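Local coordinates for protein erythromycin C-12 hydroxylase (Saccharopolyspora erythraea, PDB 2JJN) that uses a heme b cofactor to hydroxylate the macrolactone ring of erythromycin D at C-12, yielding erythromycin C in antibiotic biosynthesis, at residues A105-P108 with R109-S112. The protein carries 2 engineered substitutions. Numbering follows the deposited sequence. Where two conformers were deposited one is given.
Sequences AFTP and RTIS
The ring of Phe106 meets Ile111 obliquely, its CE1 lying 3.6 Å from Ile111 CG1 while Phe106 CZ approaches Ile111 CD1. Thr110 CG2 sits at the ring edge, near its plane, 4.4 Å from Phe106 CD1. Phe106 is modelled in two conformers, and these ring contacts hold for the one described. With CG anti to the backbone N, chi1 -168° carries the ring alongside the helix start, to the Ile111 side chain. Leu151 and Leu212 also touch Phe106, and so does the heme, whose pocket it helps to line.

The chain between the ring and the helix illustrates how a helix begins. Phe106 is the centre of an inverse gamma turn, and Thr107 stands at the N-cap position. Its settled side-chain bond is to the Thr110 hydroxyl, OG1 to OG1 at 2.8 Å; either could donate. The Thr107 hydroxyl lies between its own N and carbonyl carbon (chi1 64°). Backbone bonds then start the helix: Ile111 N gives to Thr107 O at 3.3 Å, and Ser112 N to Pro108 O at 2.9 Å, nearly straight (N-H...O 165°). A water bonded to Ser112 OG at 2.9 Å also donates weakly to Pro108 O.

Pro108, having no N-H to offer, suits the first helical turn. Apolar packing against Ile111 thus ties a heme-pocket residue to helix 108-112, while Thr107 O and Pro108 O accept the first backbone N-H bonds.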
ATOM      1  N   ALA A 105     -19.972  -5.557  -3.391  1.00 25.08           N
ATOM      2  CA  ALA A 105     -20.206  -4.468  -2.417  1.00 25.25           C
ATOM      3  C   ALA A 105     -19.345  -3.203  -2.625  1.00 26.11           C
ATOM      4  O   ALA A 105     -19.835  -2.076  -2.499  1.00 27.61           O
ATOM      5  CB  ALA A 105     -19.954  -5.000  -1.023  1.00 25.91           C
ATOM      6  N   PHE A 106     -18.031  -3.418  -2.773  1.00 24.30           N
ATOM      7  CA  PHE A 106     -17.038  -2.339  -2.946  1.00 22.52           C
ATOM      8  C   PHE A 106     -16.983  -2.029  -4.441  1.00 23.17           C
ATOM      9  O   PHE A 106     -16.085  -2.490  -5.138  1.00 23.49           O
ATOM     10  CB  PHE A 106     -15.673  -2.834  -2.424  1.00 21.06           C
ATOM     11  CG  PHE A 106     -14.630  -1.732  -2.288  0.60 20.10           C
ATOM     12  CD1 PHE A 106     -15.010  -0.415  -2.084  0.60 19.54           C
ATOM     13  CD2 PHE A 106     -13.272  -2.034  -2.364  0.60 22.83           C
ATOM     14  CE1 PHE A 106     -14.043   0.606  -1.970  0.60 20.08           C
ATOM     15  CE2 PHE A 106     -12.298  -1.031  -2.257  0.60 21.40           C
ATOM     16  CZ  PHE A 106     -12.676   0.284  -2.060  0.60 21.37           C
ATOM     17  N   THR A 107     -17.964  -1.283  -4.934  1.00 23.50           N
ATOM     18  CA  THR A 107     -18.088  -1.048  -6.385  1.00 25.56           C
ATOM     19  C   THR A 107     -17.388   0.232  -6.898  1.00 27.34           C
ATOM     20  O   THR A 107     -17.037   1.117  -6.112  1.00 26.86           O
ATOM     21  CB  THR A 107     -19.554  -0.979  -6.762  1.00 25.47           C
ATOM     22  OG1 THR A 107     -20.142   0.153  -6.117  1.00 25.93           O
ATOM     23  CG2 THR A 107     -20.255  -2.264  -6.339  1.00 23.93           C
ATOM     24  N   PRO A 108     -17.194   0.346  -8.233  1.00 29.11           N
ATOM     25  CA  PRO A 108     -16.634   1.597  -8.803  1.00 29.46           C
ATOM     26  C   PRO A 108     -17.321   2.934  -8.358  1.00 30.10           C
ATOM     27  O   PRO A 108     -16.640   3.986  -8.164  1.00 28.48           O
ATOM     28  CB  PRO A 108     -16.850   1.391 -10.315  1.00 30.16           C
ATOM     29  CG  PRO A 108     -16.737  -0.120 -10.489  1.00 29.97           C
ATOM     30  CD  PRO A 108     -17.431  -0.689  -9.271  1.00 29.96           C
ATOM     31  N   ARG A 109     -18.654   2.914  -8.262  1.00 29.69           N
ATOM     32  CA  ARG A 109     -19.453   4.112  -7.950  1.00 30.20           C
ATOM     33  C   ARG A 109     -19.391   4.455  -6.470  1.00 28.33           C
ATOM     34  O   ARG A 109     -19.463   5.647  -6.077  1.00 28.62           O
ATOM     35  CB  ARG A 109     -20.905   3.875  -8.371  1.00 30.25           C
ATOM     36  CG  ARG A 109     -21.923   4.979  -7.955  1.00 35.51           C
ATOM     37  CD  ARG A 109     -21.585   6.283  -8.629  1.00 42.62           C
ATOM     38  NE  ARG A 109     -22.775   7.017  -9.052  1.00 48.71           N
ATOM     39  CZ  ARG A 109     -22.823   7.775 -10.143  1.00 50.74           C
ATOM     40  NH1 ARG A 109     -21.745   7.897 -10.918  1.00 53.40           N
ATOM     41  NH2 ARG A 109     -23.945   8.404 -10.468  1.00 51.89           N
ATOM     42  N   THR A 110     -19.243   3.406  -5.656  1.00 26.55           N
ATOM     43  CA  THR A 110     -18.993   3.541  -4.242  1.00 26.39           C
ATOM     44  C   THR A 110     -17.755   4.411  -4.078  1.00 25.63           C
ATOM     45  O   THR A 110     -17.744   5.311  -3.226  1.00 26.71           O
ATOM     46  CB  THR A 110     -18.799   2.170  -3.606  1.00 26.57           C
ATOM     47  OG1 THR A 110     -20.052   1.460  -3.679  1.00 28.11           O
ATOM     48  CG2 THR A 110     -18.448   2.280  -2.177  1.00 27.30           C
ATOM     49  N   ILE A 111     -16.736   4.162  -4.905  1.00 24.07           N
ATOM     50  CA  ILE A 111     -15.456   4.903  -4.791  1.00 24.29           C
ATOM     51  C   ILE A 111     -15.605   6.308  -5.396  1.00 23.31           C
ATOM     52  O   ILE A 111     -15.245   7.306  -4.755  1.00 23.03           O
ATOM     53  CB  ILE A 111     -14.320   4.153  -5.510  1.00 22.96           C
ATOM     54  CG1 ILE A 111     -14.023   2.841  -4.787  1.00 26.58           C
ATOM     55  CG2 ILE A 111     -13.083   5.043  -5.616  1.00 24.97           C
ATOM     56  CD1 ILE A 111     -13.097   1.907  -5.588  1.00 29.42           C
ATOM     57  N   SER A 112     -16.117   6.413  -6.630  1.00 23.10           N
ATOM     58  CA  SER A 112     -16.168   7.725  -7.266  1.00 24.15           C
ATOM     59  C   SER A 112     -17.041   8.748  -6.498  1.00 23.61           C
ATOM     60  O   SER A 112     -16.724   9.954  -6.446  1.00 24.99           O
ATOM     61  CB  SER A 112     -16.591   7.573  -8.728  1.00 24.93           C
ATOM     62  OG  SER A 112     -17.912   7.051  -8.791  1.00 26.77           O
TER
HETATM   63  O   HOH W   1     -17.465   5.305 -11.007  1.00 39.99           O